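Local coordinates for protein fimbrin (Schizosaccharomyces pombe, PDB 1RT8) that binds and cross-links actin filaments through four calponin homology domains, serving cell polarity, cytokinesis, mating and spore formation, at residues G131-I136 and H257-H262; L167-Y172 and T197-Q202; R181-S184 and D189-D192; P205-R210 and E230-R235. All coordinates share one frame; numbering follows the deposited sequence.

Interaction 1: G131-I136 and H257-H262; sequences GLLGKI and HLFNTH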
loop_
_atom_site.group_PDB
_atom_site.type_symbol
_atom_site.label_atom_id
_atom_site.label_comp_id
_atom_site.label_asym_id
_atom_site.label_seq_id
_atom_site.Cartn_x
_atom_site.Cartn_y
_atom_site.Cartn_z
ATOM N N GLY A 131 3.725 7.301 -2.352
ATOM C CA GLY A 131 5.016 7.816 -1.925
ATOM C C GLY A 131 5.073 9.277 -1.505
ATOM O O GLY A 131 6.024 9.692 -0.844
ATOM N N LEU A 132 4.054 10.050 -1.870
ATOM C CA LEU A 132 4.001 11.477 -1.561
ATOM C C LEU A 132 4.489 11.938 -0.189
ATOM O O LEU A 132 5.318 12.834 -0.114
ATOM C CB LEU A 132 2.589 12.007 -1.799
ATOM C CG LEU A 132 2.105 11.920 -3.246
ATOM C CD1 LEU A 132 0.684 12.444 -3.322
ATOM C CD2 LEU A 132 3.025 12.723 -4.157
ATOM N N LEU A 133 3.989 11.356 0.893
ATOM C CA LEU A 133 4.435 11.787 2.220
ATOM C C LEU A 133 5.682 11.072 2.761
ATOM O O LEU A 133 6.455 11.662 3.511
ATOM C CB LEU A 133 3.291 11.673 3.238
ATOM C CG LEU A 133 2.108 12.642 3.075
ATOM C CD1 LEU A 133 2.626 14.062 2.890
ATOM C CD2 LEU A 133 1.267 12.244 1.877
ATOM N N GLY A 134 5.876 9.811 2.388
ATOM C CA GLY A 134 7.046 9.079 2.853
ATOM C C GLY A 134 6.898 8.386 4.198
ATOM O O GLY A 134 5.940 7.650 4.415
ATOM N N LYS A 135 7.852 8.621 5.099
ATOM C CA LYS A 135 7.850 8.005 6.429
ATOM C C LYS A 135 7.320 8.905 7.552
ATOM O O LYS A 135 6.681 9.928 7.298
ATOM C CB LYS A 135 9.265 7.533 6.786
ATOM C CG LYS A 135 10.314 8.651 6.866
ATOM C CD LYS A 135 10.676 9.234 5.484
ATOM C CE LYS A 135 11.482 8.235 4.663
ATOM N NZ LYS A 135 12.715 7.789 5.386
ATOM N N ILE A 136 7.589 8.517 8.796
ATOM C CA ILE A 136 7.125 9.284 9.950
ATOM C C ILE A 136 8.224 9.573 10.971
ATOM O O ILE A 136 9.118 8.760 11.192
ATOM C CB ILE A 136 5.960 8.555 10.673
ATOM C CG1 ILE A 136 6.437 7.204 11.223
ATOM C CG2 ILE A 136 4.803 8.341 9.702
ATOM C CD1 ILE A 136 5.364 6.448 11.997
ATOM N N HIS A 257 4.193 17.882 -1.725
ATOM C CA HIS A 257 5.581 18.318 -1.782
ATOM C C HIS A 257 5.824 19.582 -0.952
ATOM O O HIS A 257 6.857 19.721 -0.288
ATOM C CB HIS A 257 5.990 18.553 -3.238
ATOM C CG HIS A 257 7.416 18.973 -3.398
ATOM N ND1 HIS A 257 7.809 20.295 -3.391
ATOM C CD2 HIS A 257 8.549 18.245 -3.527
ATOM C CE1 HIS A 257 9.123 20.361 -3.508
ATOM N NE2 HIS A 257 9.597 19.131 -3.591
ATOM N N LEU A 258 4.863 20.501 -0.997
ATOM C CA LEU A 258 4.961 21.746 -0.255
ATOM C C LEU A 258 5.014 21.423 1.229
ATOM O O LEU A 258 5.708 22.085 2.002
ATOM C CB LEU A 258 3.747 22.627 -0.556
ATOM C CG LEU A 258 3.715 24.014 0.080
ATOM C CD1 LEU A 258 4.925 24.825 -0.388
ATOM C CD2 LEU A 258 2.416 24.708 -0.305
ATOM N N PHE A 259 4.275 20.388 1.616
ATOM C CA PHE A 259 4.223 19.956 3.003
ATOM C C PHE A 259 5.529 19.297 3.431
ATOM O O PHE A 259 5.957 19.454 4.572
ATOM C CB PHE A 259 3.081 18.965 3.198
ATOM C CG PHE A 259 3.090 18.286 4.535
ATOM C CD1 PHE A 259 2.573 18.919 5.658
ATOM C CD2 PHE A 259 3.613 17.007 4.670
ATOM C CE1 PHE A 259 2.572 18.285 6.899
ATOM C CE2 PHE A 259 3.617 16.365 5.909
ATOM C CZ PHE A 259 3.094 17.004 7.024
ATOM N N ASN A 260 6.159 18.559 2.522
ATOM C CA ASN A 260 7.405 17.873 2.856
ATOM C C ASN A 260 8.581 18.818 3.030
ATOM O O ASN A 260 9.479 18.557 3.829
ATOM C CB ASN A 260 7.775 16.834 1.789
ATOM C CG ASN A 260 6.778 15.704 1.710
ATOM O OD1 ASN A 260 6.107 15.390 2.693
ATOM N ND2 ASN A 260 6.685 15.070 0.544
ATOM N N THR A 261 8.577 19.918 2.290
ATOM C CA THR A 261 9.684 20.854 2.373
ATOM C C THR A 261 9.424 22.075 3.250
ATOM O O THR A 261 10.369 22.707 3.725
ATOM C CB THR A 261 10.097 21.319 0.966
ATOM O OG1 THR A 261 8.939 21.771 0.256
ATOM C CG2 THR A 261 10.733 20.178 0.191
ATOM N N HIS A 262 8.156 22.393 3.488
ATOM C CA HIS A 262 7.816 23.563 4.291
ATOM C C HIS A 262 6.648 23.362 5.258
ATOM O O HIS A 262 5.659 24.095 5.206
ATOM C CB HIS A 262 7.522 24.740 3.357
ATOM C CG HIS A 262 8.710 25.177 2.557
ATOM N ND1 HIS A 262 9.746 25.908 3.101
ATOM C CD2 HIS A 262 9.049 24.951 1.265
ATOM C CE1 HIS A 262 10.671 26.112 2.178
ATOM N NE2 HIS A 262 10.273 25.542 1.056
#
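N260 reaches the backbone of L132 with its amide, while the neighbouring F259 turns its ring to L133. F259 and N260 sit on the last turn of helix 248-261, in the second calponin homology (CH) domain. L132 and L133 lie where the chain leaves helix 117-131 of the first CH domain. The contact therefore joins two CH domains within the first actin-binding region.

The tight part is apolar. L133 CD1 stands 3.6 Å from F259 CD2 and 3.9 Å from F259 CE2. The leucine lies roughly perpendicular to the phenylalanine side chain. F259 has CG anti to its backbone N (chi1 170°), and this swings the ring toward the leucine. Helix 162-176 closes the group: L133 packs on P162 and L166, and F259 packs on L166. W169 meets the F259 ring edge-to-face.

The polar part is more open, since N260 is exposed. Its side chain spans the gap to L132 O, with ND2 at 2.7 Å from that atom. The bond is short and nearly straight, 162° at the hydrogen. The oxygen lies close to the plane of the amide, and the donor comes almost in line with the C=O bond. G134 leaves helical geometry with positive phi, so no following helical turn supplies a backbone N-H for this carbonyl. The amide of N260 takes that place. The other branch of the amide looks to the apolar side, where N260 OD1 lies 3.7 Å from L133 CD1.

Interaction 2: L167-Y172 and T197-Q202; sequences LRWFNY and TVLLNQ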
loop_
_atom_site.group_PDB
_atom_site.type_symbol
_atom_site.label_atom_id
_atom_site.label_comp_id
_atom_site.label_asym_id
_atom_site.label_seq_id
_atom_site.Cartn_x
_atom_site.Cartn_y
_atom_site.Cartn_z
ATOM N N LEU A 167 -5.127 17.979 4.386
ATOM C CA LEU A 167 -6.255 18.892 4.540
ATOM C C LEU A 167 -6.243 19.574 5.902
ATOM O O LEU A 167 -6.439 20.782 5.994
ATOM C CB LEU A 167 -7.579 18.154 4.344
ATOM C CG LEU A 167 -7.886 17.797 2.890
ATOM C CD1 LEU A 167 -9.178 16.997 2.823
ATOM C CD2 LEU A 167 -7.990 19.072 2.060
ATOM N N ARG A 168 -6.019 18.797 6.954
ATOM C CA ARG A 168 -5.957 19.353 8.301
ATOM C C ARG A 168 -4.809 20.366 8.366
ATOM O O ARG A 168 -4.930 21.434 8.963
ATOM C CB ARG A 168 -5.715 18.239 9.331
ATOM C CG ARG A 168 -6.772 17.138 9.347
ATOM C CD ARG A 168 -6.607 16.232 10.595
ATOM N NE ARG A 168 -7.602 15.158 10.642
ATOM C CZ ARG A 168 -7.624 14.180 11.546
ATOM N NH1 ARG A 168 -6.704 14.124 12.497
ATOM N NH2 ARG A 168 -8.575 13.249 11.499
ATOM N N TRP A 169 -3.693 20.014 7.741
ATOM C CA TRP A 169 -2.510 20.872 7.707
ATOM C C TRP A 169 -2.809 22.181 6.974
ATOM O O TRP A 169 -2.620 23.271 7.515
ATOM C CB TRP A 169 -1.373 20.141 6.995
ATOM C CG TRP A 169 -0.134 20.960 6.803
ATOM C CD1 TRP A 169 0.800 21.278 7.753
ATOM C CD2 TRP A 169 0.327 21.543 5.576
ATOM N NE1 TRP A 169 1.813 22.015 7.189
ATOM C CE2 TRP A 169 1.550 22.193 5.855
ATOM C CE3 TRP A 169 -0.176 21.579 4.267
ATOM C CZ2 TRP A 169 2.278 22.871 4.874
ATOM C CZ3 TRP A 169 0.548 22.256 3.290
ATOM C CH2 TRP A 169 1.764 22.892 3.601
ATOM N N PHE A 170 -3.263 22.052 5.732
ATOM C CA PHE A 170 -3.605 23.193 4.896
ATOM C C PHE A 170 -4.512 24.131 5.693
ATOM O O PHE A 170 -4.236 25.327 5.805
ATOM C CB PHE A 170 -4.315 22.681 3.628
ATOM C CG PHE A 170 -4.376 23.674 2.498
ATOM C CD1 PHE A 170 -4.346 23.231 1.178
ATOM C CD2 PHE A 170 -4.477 25.039 2.740
ATOM C CE1 PHE A 170 -4.413 24.125 0.118
ATOM C CE2 PHE A 170 -4.547 25.945 1.686
ATOM C CZ PHE A 170 -4.515 25.489 0.372
ATOM N N ASN A 171 -5.578 23.581 6.272
ATOM C CA ASN A 171 -6.515 24.387 7.047
ATOM C C ASN A 171 -5.923 24.975 8.320
ATOM O O ASN A 171 -6.292 26.073 8.729
ATOM C CB ASN A 171 -7.768 23.581 7.383
ATOM C CG ASN A 171 -8.658 23.382 6.181
ATOM O OD1 ASN A 171 -8.979 24.338 5.468
ATOM N ND2 ASN A 171 -9.067 22.142 5.945
ATOM N N TYR A 172 -5.013 24.246 8.953
ATOM C CA TYR A 172 -4.371 24.749 10.158
ATOM C C TYR A 172 -3.746 26.108 9.840
ATOM O O TYR A 172 -3.811 27.034 10.645
ATOM C CB TYR A 172 -3.284 23.780 10.622
ATOM C CG TYR A 172 -2.337 24.369 11.646
ATOM C CD1 TYR A 172 -2.716 24.505 12.985
ATOM C CD2 TYR A 172 -1.061 24.793 11.273
ATOM C CE1 TYR A 172 -1.839 25.049 13.929
ATOM C CE2 TYR A 172 -0.181 25.337 12.203
ATOM C CZ TYR A 172 -0.571 25.461 13.528
ATOM O OH TYR A 172 0.314 25.988 14.443
ATOM N N THR A 197 -2.406 30.988 -2.474
ATOM C CA THR A 197 -1.723 32.260 -2.225
ATOM C C THR A 197 -1.634 32.572 -0.728
ATOM O O THR A 197 -0.587 32.974 -0.237
ATOM C CB THR A 197 -2.440 33.426 -2.932
ATOM O OG1 THR A 197 -2.348 33.252 -4.350
ATOM C CG2 THR A 197 -1.807 34.758 -2.552
ATOM N N VAL A 198 -2.737 32.399 -0.005
ATOM C CA VAL A 198 -2.739 32.663 1.429
ATOM C C VAL A 198 -1.824 31.655 2.129
ATOM O O VAL A 198 -1.059 32.016 3.024
ATOM C CB VAL A 198 -4.173 32.573 2.009
ATOM C CG1 VAL A 198 -4.143 32.749 3.511
ATOM C CG2 VAL A 198 -5.052 33.656 1.386
ATOM N N LEU A 199 -1.896 30.392 1.708
ATOM C CA LEU A 199 -1.054 29.347 2.290
ATOM C C LEU A 199 0.427 29.698 2.121
ATOM O O LEU A 199 1.186 29.706 3.087
ATOM C CB LEU A 199 -1.339 27.986 1.628
ATOM C CG LEU A 199 -0.370 26.844 1.980
ATOM C CD1 LEU A 199 -0.385 26.590 3.483
ATOM C CD2 LEU A 199 -0.753 25.578 1.212
ATOM N N LEU A 200 0.832 29.992 0.891
ATOM C CA LEU A 200 2.222 30.341 0.622
ATOM C C LEU A 200 2.672 31.588 1.398
ATOM O O LEU A 200 3.809 31.666 1.869
ATOM C CB LEU A 200 2.422 30.557 -0.877
ATOM C CG LEU A 200 2.241 29.315 -1.750
ATOM C CD1 LEU A 200 2.656 29.637 -3.182
ATOM C CD2 LEU A 200 3.088 28.173 -1.205
ATOM N N ASN A 201 1.776 32.561 1.527
ATOM C CA ASN A 201 2.096 33.784 2.255
ATOM C C ASN A 201 2.184 33.495 3.750
ATOM O O ASN A 201 2.923 34.148 4.482
ATOM C CB ASN A 201 1.030 34.852 1.985
ATOM C CG ASN A 201 1.160 36.049 2.907
ATOM O OD1 ASN A 201 0.464 36.146 3.921
ATOM N ND2 ASN A 201 2.067 36.960 2.569
ATOM N N GLN A 202 1.425 32.506 4.199
ATOM C CA GLN A 202 1.427 32.136 5.603
ATOM C C GLN A 202 2.698 31.346 5.905
ATOM O O GLN A 202 3.308 31.527 6.953
ATOM C CB GLN A 202 0.180 31.305 5.917
ATOM C CG GLN A 202 -0.046 30.991 7.386
ATOM C CD GLN A 202 -0.063 32.228 8.267
ATOM O OE1 GLN A 202 -0.706 33.232 7.948
ATOM N NE2 GLN A 202 0.635 32.154 9.393
#
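L199 pushes its side chain between F170 and W169, and all contacts between residues 167-172 and 197-202 run through it. CB comes first, 3.8 Å from F170 CE2 at the rim of the ring. With chi1 at 170°, L199 turns CG away from its own N, which sends the two methyls out toward helix 162-176. CD2 then comes over one face of F170. It is 3.8 Å from the centroid of the F170 ring and only 11° off the ring normal, a clear CH-pi contact. The same L199 CD2 lies 4.1 Å from W169 CZ3, so one methyl bridges both aromatic residues. CD1, the other tip, lies 4.3 Å from W169 CH2.

All three side chains are buried. They belong to the helical core of the second CH domain, where helix 162-176 packs against helix 194-203. L258 of helix 248-261 also touches L199. With an alanine at F170, CD2 of L199 would probably lose the face it rests on, and a gap would open toward V183 and V190, which pack on the same phenylalanine. The one polar atom of the W169 side chain, NE1, is satisfied by a hydrogen bond to the carbonyl O of P263. H173 meets the W169 ring edge-to-face.

Interaction 3: R181-S184 and D189-D192; sequences RTVS and DVSD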
loop_
_atom_site.group_PDB
_atom_site.type_symbol
_atom_site.label_atom_id
_atom_site.label_comp_id
_atom_site.label_asym_id
_atom_site.label_seq_id
_atom_site.Cartn_x
_atom_site.Cartn_y
_atom_site.Cartn_z
ATOM N N ARG A 181 -11.774 31.289 4.254
ATOM C CA ARG A 181 -11.969 30.097 3.444
ATOM C C ARG A 181 -11.334 28.861 4.046
ATOM O O ARG A 181 -10.324 28.931 4.735
ATOM C CB ARG A 181 -11.437 30.315 2.028
ATOM C CG ARG A 181 -12.245 31.334 1.264
ATOM C CD ARG A 181 -11.826 31.439 -0.170
ATOM N NE ARG A 181 -12.069 30.209 -0.920
ATOM C CZ ARG A 181 -11.814 30.083 -2.215
ATOM N NH1 ARG A 181 -11.315 31.117 -2.887
ATOM N NH2 ARG A 181 -12.040 28.933 -2.835
ATOM N N THR A 182 -11.948 27.721 3.784
ATOM C CA THR A 182 -11.434 26.475 4.299
ATOM C C THR A 182 -11.312 25.525 3.118
ATOM O O THR A 182 -11.959 25.724 2.086
ATOM C CB THR A 182 -12.388 25.917 5.378
ATOM O OG1 THR A 182 -11.628 25.198 6.353
ATOM C CG2 THR A 182 -13.447 25.011 4.755
ATOM N N VAL A 183 -10.462 24.513 3.260
ATOM C CA VAL A 183 -10.241 23.534 2.201
ATOM C C VAL A 183 -10.743 22.147 2.601
ATOM O O VAL A 183 -10.456 21.673 3.696
ATOM C CB VAL A 183 -8.729 23.447 1.848
ATOM C CG1 VAL A 183 -8.426 22.159 1.107
ATOM C CG2 VAL A 183 -8.328 24.643 0.994
ATOM N N SER A 184 -11.490 21.497 1.710
ATOM C CA SER A 184 -11.995 20.160 2.005
ATOM C C SER A 184 -11.712 19.187 0.862
ATOM O O SER A 184 -12.122 18.029 0.902
ATOM C CB SER A 184 -13.501 20.202 2.308
ATOM O OG SER A 184 -14.254 20.497 1.149
ATOM N N ASP A 189 -11.917 23.615 -4.235
ATOM C CA ASP A 189 -11.402 24.474 -3.167
ATOM C C ASP A 189 -10.042 25.146 -3.386
ATOM O O ASP A 189 -9.697 26.081 -2.668
ATOM C CB ASP A 189 -11.352 23.693 -1.855
ATOM C CG ASP A 189 -12.727 23.462 -1.265
ATOM O OD1 ASP A 189 -13.727 23.772 -1.945
ATOM O OD2 ASP A 189 -12.805 22.964 -0.125
ATOM N N VAL A 190 -9.262 24.671 -4.350
ATOM C CA VAL A 190 -7.954 25.272 -4.592
ATOM C C VAL A 190 -7.829 25.780 -6.012
ATOM O O VAL A 190 -6.823 26.393 -6.371
ATOM C CB VAL A 190 -6.796 24.262 -4.321
ATOM C CG1 VAL A 190 -6.843 23.792 -2.874
ATOM C CG2 VAL A 190 -6.880 23.075 -5.278
ATOM N N SER A 191 -8.869 25.554 -6.808
ATOM C CA SER A 191 -8.851 25.940 -8.211
ATOM C C SER A 191 -8.811 27.424 -8.578
ATOM O O SER A 191 -8.539 27.741 -9.730
ATOM C CB SER A 191 -10.017 25.269 -8.954
ATOM O OG SER A 191 -11.279 25.710 -8.478
ATOM N N ASP A 192 -9.079 28.342 -7.649
ATOM C CA ASP A 192 -9.021 29.750 -8.039
ATOM C C ASP A 192 -7.732 30.433 -7.604
ATOM O O ASP A 192 -7.555 31.633 -7.809
ATOM C CB ASP A 192 -10.241 30.547 -7.536
ATOM C CG ASP A 192 -10.321 30.636 -6.027
ATOM O OD1 ASP A 192 -9.291 30.461 -5.334
ATOM O OD2 ASP A 192 -11.437 30.905 -5.537
#
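D189 grips S184 through a single carboxylate oxygen. S184 N donates to the anti lone pair of D189 OD2, at 2.7 Å. S184 OG donates to the same D189 OD2 at 3.1 Å, from the syn side and out of the carboxylate plane. With chi1 at 70°, S184 OG sits between its backbone N and carbonyl carbon, where it can share the acceptor of S184 N. With an alanine in place of D189, both would probably lose that acceptor and the serine hydroxyl would be set free to turn.

At the other end R181 NH1 makes a salt bridge to D192 OD2 at 2.7 Å. The carboxylate meets the edge of the guanidinium, with the two planes 83° apart. Between these polar ends V183 CG2 packs on V190 CG1 at 4.2 Å.

A second shell holds these groups. E194 also pairs with R181 NH1, and its backbone N donates to D192 OD1. N195 ND2 bonds the carbonyl O of D189, and N185 OD1 takes D189 N. N171 OD1 accepts from T182 OG1. This ties together two parts of the long loop joining helices 162-176 and 194-203 in the all-helical CH fold.

Interaction 4: P205-R210 and E230-R235; sequences PELCSR and EKLDCR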
loop_
_atom_site.group_PDB
_atom_site.type_symbol
_atom_site.label_atom_id
_atom_site.label_comp_id
_atom_site.label_asym_id
_atom_site.label_seq_id
_atom_site.Cartn_x
_atom_site.Cartn_y
_atom_site.Cartn_z
ATOM N N PRO A 205 6.116 34.453 4.611
ATOM C CA PRO A 205 5.756 35.864 4.408
ATOM C C PRO A 205 6.813 36.681 3.674
ATOM O O PRO A 205 6.494 37.685 3.034
ATOM C CB PRO A 205 5.546 36.378 5.831
ATOM C CG PRO A 205 5.128 35.148 6.587
ATOM C CD PRO A 205 6.060 34.100 6.041
ATOM N N GLU A 206 8.063 36.238 3.758
ATOM C CA GLU A 206 9.189 36.942 3.147
ATOM C C GLU A 206 9.383 36.814 1.633
ATOM O O GLU A 206 10.014 37.675 1.024
ATOM C CB GLU A 206 10.487 36.525 3.849
ATOM C CG GLU A 206 10.546 36.871 5.338
ATOM C CD GLU A 206 10.675 38.366 5.600
ATOM O OE1 GLU A 206 11.659 38.975 5.123
ATOM O OE2 GLU A 206 9.796 38.933 6.288
ATOM N N LEU A 207 8.857 35.757 1.023
ATOM C CA LEU A 207 9.021 35.578 -0.421
ATOM C C LEU A 207 7.697 35.565 -1.169
ATOM O O LEU A 207 7.653 35.841 -2.364
ATOM C CB LEU A 207 9.754 34.266 -0.726
ATOM C CG LEU A 207 11.131 34.001 -0.114
ATOM C CD1 LEU A 207 11.004 33.805 1.387
ATOM C CD2 LEU A 207 11.729 32.757 -0.754
ATOM N N CYS A 208 6.620 35.236 -0.465
ATOM C CA CYS A 208 5.302 35.168 -1.087
ATOM C C CYS A 208 4.317 36.136 -0.445
ATOM O O CYS A 208 4.075 36.088 0.761
ATOM C CB CYS A 208 4.766 33.739 -0.992
ATOM S SG CYS A 208 5.936 32.489 -1.595
ATOM N N SER A 209 3.749 37.009 -1.270
ATOM C CA SER A 209 2.793 38.010 -0.813
ATOM C C SER A 209 1.373 37.633 -1.225
ATOM O O SER A 209 1.162 36.629 -1.906
ATOM C CB SER A 209 3.151 39.373 -1.409
ATOM O OG SER A 209 2.213 40.363 -1.027
ATOM N N ARG A 210 0.403 38.446 -0.810
ATOM C CA ARG A 210 -0.993 38.198 -1.148
ATOM C C ARG A 210 -1.394 38.978 -2.399
ATOM O O ARG A 210 -2.576 39.064 -2.736
ATOM C CB ARG A 210 -1.915 38.575 0.023
ATOM C CG ARG A 210 -1.849 37.631 1.234
ATOM C CD ARG A 210 -2.978 37.925 2.242
ATOM N NE ARG A 210 -2.980 36.999 3.377
ATOM C CZ ARG A 210 -3.939 36.934 4.303
ATOM N NH1 ARG A 210 -4.985 37.740 4.246
ATOM N NH2 ARG A 210 -3.857 36.053 5.291
ATOM N N GLU A 230 7.985 28.511 -6.905
ATOM C CA GLU A 230 9.384 28.300 -7.267
ATOM C C GLU A 230 10.343 28.932 -6.266
ATOM O O GLU A 230 11.475 28.476 -6.108
ATOM C CB GLU A 230 9.659 28.846 -8.675
ATOM C CG GLU A 230 9.155 27.931 -9.784
ATOM C CD GLU A 230 9.316 28.518 -11.180
ATOM O OE1 GLU A 230 8.598 29.488 -11.518
ATOM O OE2 GLU A 230 10.163 28.001 -11.945
ATOM N N LYS A 231 9.892 29.979 -5.584
ATOM C CA LYS A 231 10.738 30.640 -4.597
ATOM C C LYS A 231 11.064 29.674 -3.457
ATOM O O LYS A 231 12.077 29.823 -2.774
ATOM C CB LYS A 231 10.045 31.893 -4.053
ATOM C CG LYS A 231 9.759 32.947 -5.114
ATOM C CD LYS A 231 9.229 34.236 -4.498
ATOM C CE LYS A 231 8.846 35.251 -5.574
ATOM N NZ LYS A 231 8.451 36.583 -5.009
ATOM N N LEU A 232 10.208 28.676 -3.266
ATOM C CA LEU A 232 10.413 27.686 -2.212
ATOM C C LEU A 232 10.840 26.362 -2.844
ATOM O O LEU A 232 10.989 25.351 -2.156
ATOM C CB LEU A 232 9.115 27.480 -1.426
ATOM C CG LEU A 232 8.312 28.734 -1.058
ATOM C CD1 LEU A 232 7.014 28.326 -0.378
ATOM C CD2 LEU A 232 9.136 29.637 -0.148
ATOM N N ASP A 233 11.043 26.393 -4.159
ATOM C CA ASP A 233 11.423 25.214 -4.927
ATOM C C ASP A 233 10.298 24.176 -4.853
ATOM O O ASP A 233 10.551 22.966 -4.817
ATOM C CB ASP A 233 12.730 24.623 -4.393
ATOM C CG ASP A 233 13.241 23.473 -5.245
ATOM O OD1 ASP A 233 13.277 23.623 -6.486
ATOM O OD2 ASP A 233 13.612 22.424 -4.677
ATOM N N CYS A 234 9.055 24.656 -4.832
ATOM C CA CYS A 234 7.898 23.767 -4.763
ATOM C C CYS A 234 6.978 23.844 -5.977
ATOM O O CYS A 234 5.789 23.524 -5.878
ATOM C CB CYS A 234 7.076 24.047 -3.507
ATOM S SG CYS A 234 7.843 23.525 -1.969
ATOM N N ARG A 235 7.504 24.281 -7.117
ATOM C CA ARG A 235 6.678 24.334 -8.316
ATOM C C ARG A 235 6.765 22.970 -8.984
ATOM O O ARG A 235 7.372 22.814 -10.046
ATOM C CB ARG A 235 7.145 25.421 -9.286
ATOM C CG ARG A 235 6.322 25.437 -10.569
ATOM C CD ARG A 235 6.490 26.710 -11.376
ATOM N NE ARG A 235 5.587 26.718 -12.524
ATOM C CZ ARG A 235 5.204 27.817 -13.168
ATOM N NH1 ARG A 235 5.647 29.007 -12.778
ATOM N NH2 ARG A 235 4.375 27.725 -14.200
#
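L207 lies alongside K231, and the two side chains run antiparallel, side by side. L207 CB stands 3.8 Å from K231 CD. Further out, L207 CD2 is 3.8 Å from K231 CB and 3.6 Å from K231 O. The same methyl of L207 reaches L232 CD2 at 4.1 Å. The carbonyl of L207 completes the pair. K231 is extended beyond CG, so its ammonium passes the leucine and donates from NZ to L207 O at 2.9 Å. The donor sits nearly in line with the carbonyl, at a C=O...N angle of 162°. Both residues are exposed, and the lysine methylenes lie against L207.

C208 comes next and turns inward. Its SG touches L232 CD1 loosely, at 4.5 Å. C208 also packs on L200 and N228, and L232 packs on L200, A204 and L258, so this buried side merges with the core. Further along, R210 turns to another part of the domain, where its NH2 bonds the carbonyl O of A177.

The partner segment turns sharply. E230 to D233 form a type I beta turn, and R235 NH1 makes a salt bridge back to E230 OE1. D233 leaves the helix with positive phi, 63°, and two bonds run back into the last helical turn. This is a Schellman motif, here ending helix 218-230 of the second CH domain.

Interactions 2, 3 and 4 lie within the second CH domain, and interaction 1 joins that domain to the end of helix 117-131. Interaction 2 is the hub. It meets interaction 3, centres 10 Å apart, where N171 OD1 is 2.7 Å from V183 N. It meets interaction 4 where N201 ND2 is 2.8 Å from C208 O, probably a hydrogen bond. It meets interaction 1 in packing, with L258 CD2 3.6 Å from L200 CD2. Interactions 1 and 4 also touch, through H262 NE2 and L232 O at 3.3 Å. Interaction 3 stays apart from interactions 1 and 4, with nearest atoms about 10 Å and 9 Å away.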